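Local coordinates for protein tRNA (Guanosine-2'-O-)-methyltransferase (Aquifex aeolicus, PDB 1ZJR) that catalyses the S-adenosyl-L-methionine-dependent 2'-O-methylation of guanosine 18 in a subset of tRNAs, at residues A102-S106 against K107-N111; E187-K190 against I191-W195. One frame throughout, in Å; residues are numbered along the deposited sequence.

Contact 1. Residues A102-S106 against K107-N111; sequences ATWLS and KESVN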
loop_
_atom_site.group_PDB
_atom_site.type_symbol
_atom_site.label_atom_id
_atom_site.label_comp_id
_atom_site.label_asym_id
_atom_site.label_seq_id
_atom_site.Cartn_x
_atom_site.Cartn_y
_atom_site.Cartn_z
ATOM N N ALA A 102 -7.616 9.331 0.724
ATOM C CA ALA A 102 -6.657 9.944 -0.186
ATOM C C ALA A 102 -5.937 11.169 0.350
ATOM O O ALA A 102 -6.534 12.027 0.994
ATOM C CB ALA A 102 -7.353 10.297 -1.492
ATOM N N THR A 103 -4.640 11.248 0.071
ATOM C CA THR A 103 -3.847 12.395 0.494
ATOM C C THR A 103 -4.224 13.525 -0.456
ATOM O O THR A 103 -4.011 13.425 -1.666
ATOM C CB THR A 103 -2.344 12.126 0.350
ATOM O OG1 THR A 103 -2.066 11.746 -1.005
ATOM C CG2 THR A 103 -1.909 11.013 1.296
ATOM N N TRP A 104 -4.790 14.591 0.095
ATOM C CA TRP A 104 -5.216 15.741 -0.700
ATOM C C TRP A 104 -4.734 17.000 0.014
ATOM O O TRP A 104 -5.142 17.281 1.143
ATOM C CB TRP A 104 -6.749 15.719 -0.830
ATOM C CG TRP A 104 -7.335 16.826 -1.669
ATOM C CD1 TRP A 104 -8.072 17.883 -1.223
ATOM C CD2 TRP A 104 -7.233 16.980 -3.094
ATOM N NE1 TRP A 104 -8.440 18.687 -2.280
ATOM C CE2 TRP A 104 -7.937 18.158 -3.439
ATOM C CE3 TRP A 104 -6.617 16.237 -4.110
ATOM C CZ2 TRP A 104 -8.041 18.614 -4.761
ATOM C CZ3 TRP A 104 -6.721 16.690 -5.427
ATOM C CH2 TRP A 104 -7.429 17.870 -5.738
ATOM N N LEU A 105 -3.849 17.742 -0.643
ATOM C CA LEU A 105 -3.275 18.954 -0.064
ATOM C C LEU A 105 -4.292 20.083 -0.144
ATOM O O LEU A 105 -4.400 20.774 -1.157
ATOM C CB LEU A 105 -1.986 19.324 -0.811
ATOM C CG LEU A 105 -0.972 20.230 -0.108
ATOM C CD1 LEU A 105 -0.545 19.603 1.221
ATOM C CD2 LEU A 105 0.241 20.423 -1.014
ATOM N N SER A 106 -5.039 20.257 0.938
ATOM C CA SER A 106 -6.069 21.279 0.994
ATOM C C SER A 106 -6.429 21.576 2.444
ATOM O O SER A 106 -6.321 20.705 3.310
ATOM C CB SER A 106 -7.306 20.792 0.238
ATOM O OG SER A 106 -8.345 21.747 0.280
ATOM N N LYS A 107 -6.854 22.806 2.710
ATOM C CA LYS A 107 -7.227 23.192 4.065
ATOM C C LYS A 107 -8.511 22.491 4.495
ATOM O O LYS A 107 -8.848 22.469 5.678
ATOM C CB LYS A 107 -7.392 24.714 4.162
ATOM C CG LYS A 107 -6.072 25.488 4.117
ATOM C CD LYS A 107 -5.314 25.239 2.816
ATOM C CE LYS A 107 -3.979 25.974 2.782
ATOM N NZ LYS A 107 -3.031 25.492 3.827
ATOM N N GLU A 108 -9.213 21.900 3.532
ATOM C CA GLU A 108 -10.457 21.189 3.811
ATOM C C GLU A 108 -10.194 19.755 4.278
ATOM O O GLU A 108 -11.078 19.103 4.837
ATOM C CB GLU A 108 -11.335 21.164 2.559
ATOM C CG GLU A 108 -10.704 20.424 1.386
ATOM C CD GLU A 108 -11.391 20.718 0.069
ATOM O OE1 GLU A 108 -10.968 20.153 -0.963
ATOM O OE2 GLU A 108 -12.354 21.516 0.065
ATOM N N SER A 109 -8.979 19.267 4.043
ATOM C CA SER A 109 -8.615 17.909 4.438
ATOM C C SER A 109 -8.442 17.795 5.946
ATOM O O SER A 109 -8.212 18.790 6.631
ATOM C CB SER A 109 -7.321 17.487 3.741
ATOM O OG SER A 109 -7.475 17.514 2.333
ATOM N N VAL A 110 -8.539 16.576 6.465
ATOM C CA VAL A 110 -8.395 16.361 7.895
ATOM C C VAL A 110 -7.047 15.747 8.243
ATOM O O VAL A 110 -6.381 15.159 7.389
ATOM C CB VAL A 110 -9.506 15.434 8.430
ATOM C CG1 VAL A 110 -10.870 15.994 8.059
ATOM C CG2 VAL A 110 -9.335 14.028 7.867
ATOM N N ASN A 111 -6.653 15.900 9.505
ATOM C CA ASN A 111 -5.403 15.350 10.016
ATOM C C ASN A 111 -5.480 13.836 9.790
ATOM O O ASN A 111 -6.480 13.202 10.141
ATOM C CB ASN A 111 -5.282 15.691 11.510
ATOM C CG ASN A 111 -3.991 15.202 12.129
ATOM O OD1 ASN A 111 -3.733 14.008 12.184
ATOM N ND2 ASN A 111 -3.174 16.133 12.615
#
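The backbone at Ser106 doubles back on itself in a type I beta turn that ends at Ser109. Ser109 N closes the turn on Ser106 O at 3.1 Å. A second backbone acceptor serves a side chain: Ser109 OG donates a hydrogen bond to Trp104 O at 2.6 Å. This short bond holds the residue that ends the turn against the chain leaving strand 99-103. The hydroxyl is brought there by chi1 -60°, with OG beside its own backbone N. It also lies at the edge of the Trp104 indole, near CD1. With an alanine here the hydroxyl is gone, and the end of the turn would probably be less firmly tied to the chain at Trp104. Glu108 reaches the same ring edge. Its OE1 accepts a weak, bent bond from Trp104 NE1 at 3.2 Å, with the carboxylate only 24° from the ring plane. OE1 also forms a salt bridge with Lys143, its stronger partner. Ser106 OG accepts a long, weak bond from Glu108 N at 3.4 Å. The loop joins strands 99-103 and 110-111 of a parallel sheet, in which strand 142-145 runs between the two. Ser109 packs on Lys143 and Val145 of that middle strand, and Trp104 lies on Lys143 and on Pro134 and Val137 of helix 134-137.

Contact 2. Residues E187-K190 against I191-W195; sequences EIQK and ILKKW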
loop_
_atom_site.group_PDB
_atom_site.type_symbol
_atom_site.label_atom_id
_atom_site.label_comp_id
_atom_site.label_asym_id
_atom_site.label_seq_id
_atom_site.Cartn_x
_atom_site.Cartn_y
_atom_site.Cartn_z
ATOM N N GLU A 187 -5.869 -19.621 1.483
ATOM C CA GLU A 187 -5.258 -18.478 0.814
ATOM C C GLU A 187 -3.747 -18.436 1.038
ATOM O O GLU A 187 -2.975 -18.115 0.124
ATOM C CB GLU A 187 -5.934 -17.197 1.310
ATOM C CG GLU A 187 -7.379 -17.080 0.816
ATOM C CD GLU A 187 -8.263 -16.216 1.699
ATOM O OE1 GLU A 187 -7.733 -15.477 2.551
ATOM O OE2 GLU A 187 -9.501 -16.268 1.531
ATOM N N ILE A 188 -3.323 -18.766 2.252
ATOM C CA ILE A 188 -1.906 -18.791 2.578
ATOM C C ILE A 188 -1.214 -19.873 1.750
ATOM O O ILE A 188 -0.169 -19.636 1.148
ATOM C CB ILE A 188 -1.688 -19.076 4.083
ATOM C CG1 ILE A 188 -2.154 -17.872 4.909
ATOM C CG2 ILE A 188 -0.223 -19.393 4.354
ATOM C CD1 ILE A 188 -2.012 -18.065 6.421
ATOM N N GLN A 189 -1.793 -21.067 1.714
ATOM C CA GLN A 189 -1.183 -22.137 0.937
ATOM C C GLN A 189 -1.146 -21.802 -0.546
ATOM O O GLN A 189 -0.180 -22.130 -1.230
ATOM C CB GLN A 189 -1.919 -23.463 1.153
ATOM C CG GLN A 189 -1.449 -24.210 2.388
ATOM C CD GLN A 189 -2.060 -25.591 2.503
ATOM O OE1 GLN A 189 -1.971 -26.398 1.578
ATOM N NE2 GLN A 189 -2.677 -25.874 3.646
ATOM N N LYS A 190 -2.187 -21.140 -1.042
ATOM C CA LYS A 190 -2.230 -20.779 -2.454
ATOM C C LYS A 190 -1.087 -19.822 -2.786
ATOM O O LYS A 190 -0.398 -19.982 -3.796
ATOM C CB LYS A 190 -3.567 -20.120 -2.806
ATOM C CG LYS A 190 -3.709 -19.790 -4.291
ATOM C CD LYS A 190 -4.948 -18.953 -4.587
ATOM C CE LYS A 190 -4.826 -17.545 -4.018
ATOM N NZ LYS A 190 -3.667 -16.795 -4.586
ATOM N N ILE A 191 -0.886 -18.827 -1.932
ATOM C CA ILE A 191 0.176 -17.863 -2.156
ATOM C C ILE A 191 1.551 -18.509 -2.026
ATOM O O ILE A 191 2.435 -18.248 -2.839
ATOM C CB ILE A 191 0.054 -16.672 -1.186
ATOM C CG1 ILE A 191 -1.284 -15.964 -1.427
ATOM C CG2 ILE A 191 1.235 -15.714 -1.381
ATOM C CD1 ILE A 191 -1.588 -14.842 -0.446
ATOM N N LEU A 192 1.736 -19.354 -1.016
ATOM C CA LEU A 192 3.018 -20.034 -0.833
ATOM C C LEU A 192 3.386 -20.800 -2.101
ATOM O O LEU A 192 4.509 -20.695 -2.609
ATOM C CB LEU A 192 2.951 -21.015 0.343
ATOM C CG LEU A 192 3.054 -20.456 1.764
ATOM C CD1 LEU A 192 2.861 -21.578 2.781
ATOM C CD2 LEU A 192 4.413 -19.800 1.951
ATOM N N LYS A 193 2.431 -21.573 -2.605
ATOM C CA LYS A 193 2.646 -22.358 -3.812
ATOM C C LYS A 193 2.950 -21.460 -5.005
ATOM O O LYS A 193 3.916 -21.685 -5.732
ATOM C CB LYS A 193 1.409 -23.213 -4.110
ATOM C CG LYS A 193 1.167 -24.327 -3.108
ATOM C CD LYS A 193 -0.089 -25.119 -3.455
ATOM C CE LYS A 193 -0.285 -26.289 -2.505
ATOM N NZ LYS A 193 -0.475 -25.844 -1.096
ATOM N N LYS A 194 2.127 -20.436 -5.196
ATOM C CA LYS A 194 2.297 -19.516 -6.313
ATOM C C LYS A 194 3.643 -18.801 -6.311
ATOM O O LYS A 194 4.374 -18.836 -7.303
ATOM C CB LYS A 194 1.170 -18.482 -6.317
ATOM C CG LYS A 194 1.202 -17.533 -7.507
ATOM C CD LYS A 194 -0.051 -16.666 -7.558
ATOM C CE LYS A 194 -0.066 -15.785 -8.802
ATOM N NZ LYS A 194 -1.329 -15.000 -8.926
ATOM N N TRP A 195 3.978 -18.152 -5.202
ATOM C CA TRP A 195 5.240 -17.429 -5.133
ATOM C C TRP A 195 6.468 -18.322 -5.169
ATOM O O TRP A 195 7.506 -17.927 -5.702
ATOM C CB TRP A 195 5.269 -16.515 -3.906
ATOM C CG TRP A 195 4.442 -15.279 -4.105
ATOM C CD1 TRP A 195 3.883 -14.848 -5.278
ATOM C CD2 TRP A 195 4.103 -14.300 -3.118
ATOM N NE1 TRP A 195 3.220 -13.661 -5.080
ATOM C CE2 TRP A 195 3.338 -13.302 -3.764
ATOM C CE3 TRP A 195 4.370 -14.169 -1.748
ATOM C CZ2 TRP A 195 2.837 -12.186 -3.086
ATOM C CZ3 TRP A 195 3.870 -13.060 -1.075
ATOM C CH2 TRP A 195 3.112 -12.084 -1.747
#
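Ile188 O accepts a hydrogen bond from Leu192 N at 2.9 Å. Lys190 O receives Lys194 N at the same length, 2.9 Å. Lys193 N binds Gln189 O, and Ile191 N binds Glu187 O. These are the i to i+4 bonds of a regular alpha-helix, here in the first turns of helix 185-200. Side chains four residues apart follow the same spacing. Lys193 runs alongside Gln189, and its chain bends only at the end, chi4 62°. That bend brings NZ back to Gln189 OE1 in a weak bond of 3.1 Å. The other end of the amide, Gln189 NE2, is bonded to Glu185, so both ends of the group have partners along this side of the helix. Lys190 and Lys194 also share an exposed side, with their NZ atoms 5.2 Å apart. Their like charges would probably disfavour a closer approach. The apolar side is different. Ile188 and Leu192 lie side by side, with Ile188 CG2 4.1 Å from Leu192 CD1. Both also touch helix 7-19, through Arg16, and Leu192 reaches Leu15 as well. Ile191 packs on Leu19 of that helix and on Leu183. Its CG2 sits 3.5 Å above one face of the Trp195 ring, offset toward the rim. Trp195 in turn meets Trp77, the ring planes about 10° apart, and Phe79.

How the contacts relate
Contact 1 and contact 2 lie on opposite sides of the centre of the chain. Their centres are about 38 Å apart, and their nearest atoms are about 24 Å apart, so they do not touch. Contact 1 belongs to the SpoU methylase part and lies near the predicted S-adenosyl-L-methionine site. It includes Thr103, and the Ser109 side chain is about 10 Å from that of Ile146, another residue predicted to bind the cofactor. A glycerol, probably from the crystallisation liquor, is hydrogen-bonded to Thr103 OG1. Contact 2 lies away from these sites, in the C-terminal helix. Through its packing, helix 185-200 meets helix 7-19, near the other end of the chain.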